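Local coordinates for protein putative glycoside hydrolase (Bacteroides thetaiotaomicron VPI-5482, PDB 3HBZ) that is a putative glycoside hydrolase that binds calcium and may play a role in carbohydrate metabolism, at residues A8-L13 / P54-D59; Y74-A79 / K85-S90. All coordinates share one frame; numbering follows the deposited sequence.

Interaction 1: A8-L13 / P54-D59. With NA (sodium ion), chain E; CA (calcium ion), chain C.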
ATOM      1  N   ALA A   8     -22.824   3.871 -13.291  1.00 81.61           N
ATOM      2  CA  ALA A   8     -22.577   3.047 -14.483  1.00 75.41           C
ATOM      3  C   ALA A   8     -22.134   1.630 -14.081  1.00 70.64           C
ATOM      4  O   ALA A   8     -22.976   0.758 -13.861  1.00 73.11           O
ATOM      5  CB  ALA A   8     -21.556   3.711 -15.439  1.00 71.80           C
ATOM      6  N   GLU A   9     -20.829   1.427 -13.953  1.00 63.76           N
ATOM      7  CA  GLU A   9     -20.247   0.103 -13.693  1.00 59.48           C
ATOM      8  C   GLU A   9     -20.651  -0.473 -12.295  1.00 54.81           C
ATOM      9  O   GLU A   9     -20.688   0.249 -11.303  1.00 54.71           O
ATOM     10  CB  GLU A   9     -18.715   0.190 -13.790  1.00 58.92           C
ATOM     11  CG  GLU A   9     -18.070  -0.808 -14.715  1.00 64.56           C
ATOM     12  CD  GLU A   9     -17.459  -0.195 -15.972  1.00 65.52           C
ATOM     13  OE1 GLU A   9     -18.084   0.711 -16.557  1.00 75.46           O
ATOM     14  OE2 GLU A   9     -16.362  -0.652 -16.395  1.00 46.80           O
ATOM     15  N   ALA A  10     -20.947  -1.773 -12.252  1.00 45.28           N
ATOM     16  CA  ALA A  10     -21.250  -2.435 -11.054  1.00 39.03           C
ATOM     17  C   ALA A  10     -20.032  -3.173 -10.429  1.00 33.87           C
ATOM     18  O   ALA A  10     -19.137  -3.724 -11.092  1.00 29.83           O
ATOM     19  CB  ALA A  10     -22.403  -3.340 -11.261  1.00 45.30           C
ATOM     20  N   ASP A  11     -20.004  -3.103  -9.115  1.00 29.37           N
ATOM     21  CA  ASP A  11     -18.850  -3.462  -8.347  1.00 28.19           C
ATOM     22  C   ASP A  11     -19.078  -4.721  -7.541  1.00 29.02           C
ATOM     23  O   ASP A  11     -20.199  -5.043  -7.147  1.00 27.00           O
ATOM     24  CB  ASP A  11     -18.518  -2.330  -7.392  1.00 30.00           C
ATOM     25  CG  ASP A  11     -18.237  -1.025  -8.123  1.00 32.24           C
ATOM     26  OD1 ASP A  11     -17.577  -1.016  -9.179  1.00 31.04           O
ATOM     27  OD2 ASP A  11     -18.712  -0.006  -7.667  1.00 31.08           O
ATOM     28  N   ILE A  12     -17.974  -5.387  -7.249  1.00 25.25           N
ATOM     29  CA  ILE A  12     -17.892  -6.281  -6.114  1.00 24.03           C
ATOM     30  C   ILE A  12     -17.661  -5.410  -4.910  1.00 26.84           C
ATOM     31  O   ILE A  12     -16.683  -4.693  -4.872  1.00 25.89           O
ATOM     32  CB  ILE A  12     -16.718  -7.249  -6.252  1.00 25.46           C
ATOM     33  CG1 ILE A  12     -16.978  -8.223  -7.430  1.00 25.75           C
ATOM     34  CG2 ILE A  12     -16.533  -8.038  -4.969  1.00 22.20           C
ATOM     35  CD1 ILE A  12     -15.792  -9.186  -7.731  1.00 20.93           C
ATOM     36  N   LEU A  13     -18.543  -5.502  -3.925  1.00 26.01           N
ATOM     37  CA  LEU A  13     -18.471  -4.651  -2.729  1.00 27.08           C
ATOM     38  C   LEU A  13     -17.851  -5.354  -1.557  1.00 25.24           C
ATOM     39  O   LEU A  13     -17.425  -4.708  -0.637  1.00 27.68           O
ATOM     40  CB  LEU A  13     -19.862  -4.136  -2.351  1.00 21.19           C
ATOM     41  CG  LEU A  13     -20.540  -3.268  -3.406  1.00 28.84           C
ATOM     42  CD1 LEU A  13     -21.989  -3.023  -2.959  1.00 20.99           C
ATOM     43  CD2 LEU A  13     -19.732  -1.943  -3.582  1.00 20.43           C
ATOM     44  N   PRO A  54     -26.520  -3.532  -6.161  1.00 24.53           N
ATOM     45  CA  PRO A  54     -27.863  -4.049  -6.368  1.00 24.38           C
ATOM     46  C   PRO A  54     -28.238  -4.212  -7.855  1.00 26.08           C
ATOM     47  O   PRO A  54     -27.985  -3.331  -8.674  1.00 26.30           O
ATOM     48  CB  PRO A  54     -28.754  -3.044  -5.637  1.00 24.74           C
ATOM     49  CG  PRO A  54     -27.899  -2.573  -4.488  1.00 23.85           C
ATOM     50  CD  PRO A  54     -26.492  -2.455  -5.161  1.00 25.62           C
ATOM     51  N   GLY A  55     -28.789  -5.376  -8.178  1.00 24.19           N
ATOM     52  CA  GLY A  55     -29.202  -5.701  -9.524  1.00 26.76           C
ATOM     53  C   GLY A  55     -28.124  -6.254 -10.430  1.00 26.52           C
ATOM     54  O   GLY A  55     -28.440  -6.667 -11.538  1.00 28.68           O
ATOM     55  N   ALA A  56     -26.860  -6.220 -10.014  1.00 24.65           N
ATOM     56  CA  ALA A  56     -25.773  -6.783 -10.829  1.00 23.89           C
ATOM     57  C   ALA A  56     -25.755  -8.304 -10.765  1.00 25.96           C
ATOM     58  O   ALA A  56     -26.304  -8.917  -9.853  1.00 23.79           O
ATOM     59  CB  ALA A  56     -24.410  -6.249 -10.360  1.00 23.29           C
ATOM     60  N   THR A  57     -25.085  -8.918 -11.738  1.00 25.05           N
ATOM     61  CA  THR A  57     -24.779 -10.319 -11.679  1.00 25.02           C
ATOM     62  C   THR A  57     -23.300 -10.543 -11.905  1.00 26.68           C
ATOM     63  O   THR A  57     -22.602  -9.696 -12.495  1.00 25.32           O
ATOM     64  CB  THR A  57     -25.549 -11.126 -12.760  1.00 27.99           C
ATOM     65  OG1 THR A  57     -25.221 -10.606 -14.051  1.00 23.10           O
ATOM     66  CG2 THR A  57     -27.074 -11.102 -12.509  1.00 24.00           C
ATOM     67  N   ILE A  58     -22.821 -11.707 -11.472  1.00 25.24           N
ATOM     68  CA  ILE A  58     -21.412 -12.029 -11.610  1.00 24.52           C
ATOM     69  C   ILE A  58     -21.262 -13.408 -12.274  1.00 24.16           C
ATOM     70  O   ILE A  58     -22.028 -14.329 -12.013  1.00 22.99           O
ATOM     71  CB  ILE A  58     -20.680 -11.953 -10.264  1.00 26.18           C
ATOM     72  CG1 ILE A  58     -19.157 -12.085 -10.448  1.00 28.20           C
ATOM     73  CG2 ILE A  58     -21.189 -13.039  -9.320  1.00 27.15           C
ATOM     74  CD1 ILE A  58     -18.323 -11.782  -9.184  1.00 22.49           C
ATOM     75  N   ASP A  59     -20.267 -13.530 -13.126  1.00 24.07           N
ATOM     76  CA  ASP A  59     -20.027 -14.737 -13.926  1.00 22.97           C
ATOM     77  C   ASP A  59     -18.552 -15.040 -13.773  1.00 25.39           C
ATOM     78  O   ASP A  59     -17.726 -14.207 -14.097  1.00 26.96           O
ATOM     79  CB  ASP A  59     -20.347 -14.476 -15.387  1.00 23.91           C
ATOM     80  CG  ASP A  59     -20.104 -15.689 -16.287  1.00 28.61           C
ATOM     81  OD1 ASP A  59     -20.344 -16.814 -15.857  1.00 37.21           O
ATOM     82  OD2 ASP A  59     -19.679 -15.504 -17.441  1.00 48.22           O
TER
HETATM   83 NA    NA E   4     -18.184   1.302  -9.988  1.00 56.24          NA
HETATM   84 CA    CA C   2     -16.446  -2.157 -18.630  0.80 51.22          CA
HETATM   85  O   HOH W   1     -15.994  -4.045 -20.171  1.00 38.87           O
HETATM   86  O   HOH W   2     -14.499  -2.150 -17.339  1.00 36.45           O
HETATM   87  O   HOH W   3     -15.870   1.060 -11.318  1.00 43.61           O
HETATM   88  O   HOH W   4     -16.993   1.792  -8.328  1.00 35.55           O

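Interaction 2: Y74-A79 / K85-S90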
ATOM      1  N   TYR A  74     -13.432 -12.825 -12.869  1.00 24.55           N
ATOM      2  CA  TYR A  74     -14.873 -12.776 -12.837  1.00 25.81           C
ATOM      3  C   TYR A  74     -15.351 -11.519 -13.543  1.00 27.29           C
ATOM      4  O   TYR A  74     -14.715 -10.472 -13.451  1.00 30.75           O
ATOM      5  CB  TYR A  74     -15.389 -12.667 -11.393  1.00 24.24           C
ATOM      6  CG  TYR A  74     -15.066 -13.827 -10.447  1.00 29.01           C
ATOM      7  CD1 TYR A  74     -13.788 -14.019  -9.955  1.00 22.68           C
ATOM      8  CD2 TYR A  74     -16.062 -14.692  -9.999  1.00 30.20           C
ATOM      9  CE1 TYR A  74     -13.502 -15.048  -9.045  1.00 27.57           C
ATOM     10  CE2 TYR A  74     -15.788 -15.724  -9.104  1.00 29.25           C
ATOM     11  CZ  TYR A  74     -14.509 -15.891  -8.620  1.00 27.33           C
ATOM     12  OH  TYR A  74     -14.228 -16.902  -7.748  1.00 26.67           O
ATOM     13  N   THR A  75     -16.502 -11.606 -14.190  1.00 27.03           N
ATOM     14  CA  THR A  75     -17.134 -10.438 -14.803  1.00 26.20           C
ATOM     15  C   THR A  75     -18.461 -10.106 -14.110  1.00 26.62           C
ATOM     16  O   THR A  75     -19.326 -10.951 -13.988  1.00 24.88           O
ATOM     17  CB  THR A  75     -17.359 -10.718 -16.325  1.00 27.94           C
ATOM     18  OG1 THR A  75     -16.087 -10.870 -16.920  1.00 29.45           O
ATOM     19  CG2 THR A  75     -18.083  -9.596 -17.038  1.00 22.85           C
ATOM     20  N   VAL A  76     -18.592  -8.854 -13.704  1.00 25.33           N
ATOM     21  CA  VAL A  76     -19.796  -8.311 -13.118  1.00 25.73           C
ATOM     22  C   VAL A  76     -20.486  -7.499 -14.216  1.00 23.90           C
ATOM     23  O   VAL A  76     -19.866  -6.669 -14.890  1.00 25.10           O
ATOM     24  CB  VAL A  76     -19.471  -7.425 -11.936  1.00 24.29           C
ATOM     25  CG1 VAL A  76     -20.720  -6.836 -11.330  1.00 26.15           C
ATOM     26  CG2 VAL A  76     -18.657  -8.212 -10.865  1.00 21.89           C
ATOM     27  N   THR A  77     -21.766  -7.797 -14.421  1.00 23.83           N
ATOM     28  CA  THR A  77     -22.608  -7.081 -15.346  1.00 22.53           C
ATOM     29  C   THR A  77     -23.651  -6.339 -14.553  1.00 25.85           C
ATOM     30  O   THR A  77     -24.303  -6.944 -13.685  1.00 23.64           O
ATOM     31  CB  THR A  77     -23.313  -8.056 -16.294  1.00 26.25           C
ATOM     32  OG1 THR A  77     -22.319  -8.845 -16.959  1.00 21.79           O
ATOM     33  CG2 THR A  77     -24.190  -7.283 -17.318  1.00 20.52           C
ATOM     34  N   ALA A  78     -23.795  -5.044 -14.851  1.00 23.17           N
ATOM     35  CA  ALA A  78     -24.846  -4.239 -14.242  1.00 26.82           C
ATOM     36  C   ALA A  78     -26.203  -4.725 -14.658  1.00 27.55           C
ATOM     37  O   ALA A  78     -26.349  -5.494 -15.632  1.00 28.81           O
ATOM     38  CB  ALA A  78     -24.693  -2.726 -14.563  1.00 22.91           C
ATOM     39  N   ALA A  79     -27.184  -4.266 -13.882  1.00 27.14           N
ATOM     40  CA  ALA A  79     -28.593  -4.570 -14.066  1.00 26.03           C
ATOM     41  C   ALA A  79     -28.999  -4.292 -15.461  1.00 25.79           C
ATOM     42  O   ALA A  79     -29.765  -5.053 -16.013  1.00 27.77           O
ATOM     43  CB  ALA A  79     -29.463  -3.725 -13.113  1.00 25.56           C
ATOM     44  N   LYS A  85     -17.676  -5.171 -15.764  1.00 27.16           N
ATOM     45  CA  LYS A  85     -16.337  -4.922 -15.279  1.00 28.52           C
ATOM     46  C   LYS A  85     -15.709  -6.260 -14.985  1.00 27.51           C
ATOM     47  O   LYS A  85     -16.330  -7.086 -14.341  1.00 27.49           O
ATOM     48  CB  LYS A  85     -16.360  -4.083 -13.979  1.00 25.58           C
ATOM     49  CG  LYS A  85     -15.171  -3.164 -13.868  1.00 43.26           C
ATOM     50  CD  LYS A  85     -14.748  -2.780 -12.428  1.00 41.58           C
ATOM     51  CE  LYS A  85     -15.854  -2.257 -11.567  1.00 33.69           C
ATOM     52  NZ  LYS A  85     -15.284  -1.440 -10.427  1.00 33.15           N
ATOM     53  N   LYS A  86     -14.456  -6.426 -15.366  1.00 24.71           N
ATOM     54  CA  LYS A  86     -13.723  -7.631 -15.055  1.00 26.22           C
ATOM     55  C   LYS A  86     -12.875  -7.402 -13.828  1.00 24.24           C
ATOM     56  O   LYS A  86     -12.184  -6.396 -13.726  1.00 28.97           O
ATOM     57  CB  LYS A  86     -12.814  -8.005 -16.249  1.00 29.90           C
ATOM     58  CG  LYS A  86     -12.665  -9.476 -16.493  1.00 46.18           C
ATOM     59  CD  LYS A  86     -12.363  -9.785 -18.014  1.00 52.68           C
ATOM     60  CE  LYS A  86     -11.037  -9.172 -18.498  1.00 56.58           C
ATOM     61  NZ  LYS A  86     -10.698  -9.452 -19.958  1.00 59.61           N
ATOM     62  N   TYR A  87     -12.926  -8.346 -12.902  1.00 22.70           N
ATOM     63  CA  TYR A  87     -12.052  -8.354 -11.752  1.00 25.82           C
ATOM     64  C   TYR A  87     -11.132  -9.548 -11.845  1.00 25.09           C
ATOM     65  O   TYR A  87     -11.587 -10.625 -12.237  1.00 27.73           O
ATOM     66  CB  TYR A  87     -12.872  -8.496 -10.485  1.00 22.66           C
ATOM     67  CG  TYR A  87     -13.587  -7.262  -9.996  1.00 29.29           C
ATOM     68  CD1 TYR A  87     -14.834  -6.920 -10.479  1.00 26.17           C
ATOM     69  CD2 TYR A  87     -13.061  -6.498  -8.958  1.00 27.21           C
ATOM     70  CE1 TYR A  87     -15.504  -5.813  -9.994  1.00 25.92           C
ATOM     71  CE2 TYR A  87     -13.733  -5.398  -8.454  1.00 26.33           C
ATOM     72  CZ  TYR A  87     -14.966  -5.084  -8.951  1.00 23.66           C
ATOM     73  OH  TYR A  87     -15.624  -3.978  -8.491  1.00 24.15           O
ATOM     74  N   THR A  88      -9.865  -9.342 -11.484  1.00 25.35           N
ATOM     75  CA  THR A  88      -8.892 -10.381 -11.242  1.00 24.99           C
ATOM     76  C   THR A  88      -8.809 -10.666  -9.750  1.00 26.64           C
ATOM     77  O   THR A  88      -8.448  -9.813  -8.951  1.00 26.14           O
ATOM     78  CB  THR A  88      -7.499  -9.965 -11.745  1.00 28.18           C
ATOM     79  OG1 THR A  88      -7.570  -9.693 -13.150  1.00 28.96           O
ATOM     80  CG2 THR A  88      -6.432 -11.063 -11.499  1.00 24.89           C
ATOM     81  N   VAL A  89      -9.100 -11.906  -9.377  1.00 26.95           N
ATOM     82  CA  VAL A  89      -9.139 -12.293  -7.987  1.00 24.18           C
ATOM     83  C   VAL A  89      -8.013 -13.279  -7.726  1.00 24.92           C
ATOM     84  O   VAL A  89      -7.931 -14.329  -8.380  1.00 24.94           O
ATOM     85  CB  VAL A  89     -10.482 -12.909  -7.631  1.00 27.73           C
ATOM     86  CG1 VAL A  89     -10.507 -13.415  -6.132  1.00 22.20           C
ATOM     87  CG2 VAL A  89     -11.626 -11.869  -7.900  1.00 20.64           C
ATOM     88  N   SER A  90      -7.147 -12.897  -6.791  1.00 23.30           N
ATOM     89  CA  SER A  90      -5.945 -13.613  -6.458  1.00 23.80           C
ATOM     90  C   SER A  90      -5.995 -14.005  -4.988  1.00 23.85           C
ATOM     91  O   SER A  90      -6.575 -13.276  -4.140  1.00 25.27           O
ATOM     92  CB  SER A  90      -4.723 -12.712  -6.691  1.00 24.86           C
ATOM     93  OG  SER A  90      -4.577 -12.329  -8.039  1.00 30.68           O
TER

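Interaction 1: A8-L13 / P54-D59
Ala10 and Ala56 bring the two backbones to 6.3 Å between their CA atoms, and at Ile12 and Ile58 the CA atoms already stand 8.7 Å apart. No hydrogen bond joins 8-13 to 54-59; the contact is apolar packing in a small all-beta unit, through loop residues at Ala10 and Ala56 and between strands of two sheets at Ile12 and Ile58: strand 12-16 pairs with 49-52, while strand 57-59 is an outermost strand of a five-stranded mixed sheet. The methyls of Ala10 and Ala56 point at each other and meet CB to CB at 3.6 Å. Further along, the two isoleucines cross at about a right angle and touch by the ends of their longer branches, Ile12 CD1 to Ile58 CD1 at 3.9 Å. In Ile58 this branch leaves with CG1 opposite the backbone N (chi1 -171°) and runs on extended, which carries CD1 across. Val76 of the neighbouring strand 72-77 also touches Ala10, Ile12 and Ala56. The residues flanking Ala10 serve metals instead: Glu9 OE2 lies 2.7 Å from the calcium ion, which Lys84 O also binds. Asp11 grips the sodium ion with both carboxylate oxygens, OD1 at 2.5 Å and OD2 at 2.7 Å.

Interaction 2: Y74-A79 / K85-S90
Tyr74 and Val89 cross slantwise, as do Val76 and Tyr87, on one face of an antiparallel beta hairpin formed by strands 72-77 and 84-92. The valine CG2 methyls do the touching: Val89 CG2 lies 3.7 Å from Tyr74 CD1, and Val76 CG2 lies 4.1 Å from Tyr87 CD1. In Val76, CG1 takes the place opposite the backbone N (chi1 179°), leaving CG2 beside that N and turned to the tyrosine ring. On the other face Thr75 OG1 rests against the aliphatic part of Lys86, 3.7 Å from its CG. Four backbone hydrogen bonds fix the register. Tyr74 and Tyr87 form one hydrogen-bonded pair, with Tyr87 N to Tyr74 O at 2.8 Å and nearly straight (171° at the hydrogen). Val76 and Lys85 form the other; its Lys85 N to Val76 O bond, 2.8 Å long, is more bent (152°). Between them Thr75 and Lys86 make the non-hydrogen-bonded pair. Beyond the ring, Tyr87 OH accepts a bond from Lys85 NZ at 3.2 Å and also bonds Ile12 N, while NZ has Asp11 OD1 and Asn30 O as further partners. A phenylalanine in place of Tyr87 would probably leave Ile12 N without its hydroxyl acceptor and Lys85 NZ with one partner fewer. Strand 57-59 pairs with the outer side of 72-77, Ile58 touching both Tyr74 and Val76, whereas strand 32-36 runs parallel to 84-92 along its other edge and brings Ile33 and Ile35 against Val89.

How the interactions relate
The two contacts have centres about 7 Å apart and follow in series along the chain, interaction 1 closing before interaction 2 opens. Strands 57-59, 72-77 and 84-92 are successive neighbours in the five-stranded mixed sheet, so interaction 2 joins strands within that sheet and interaction 1 packs the N-terminal segment against it. Thr57 O and Thr77 N, 2.8 Å apart, probably form a hydrogen bond between them. The calcium ion, shared by Glu9 and Lys84 O, bridges the N-terminal segment and strand 84-92, consistent with a structural role for it. The sodium site is linked to that strand indirectly, through a salt bridge from Asp11 OD1 to Lys85 NZ at 2.6 Å.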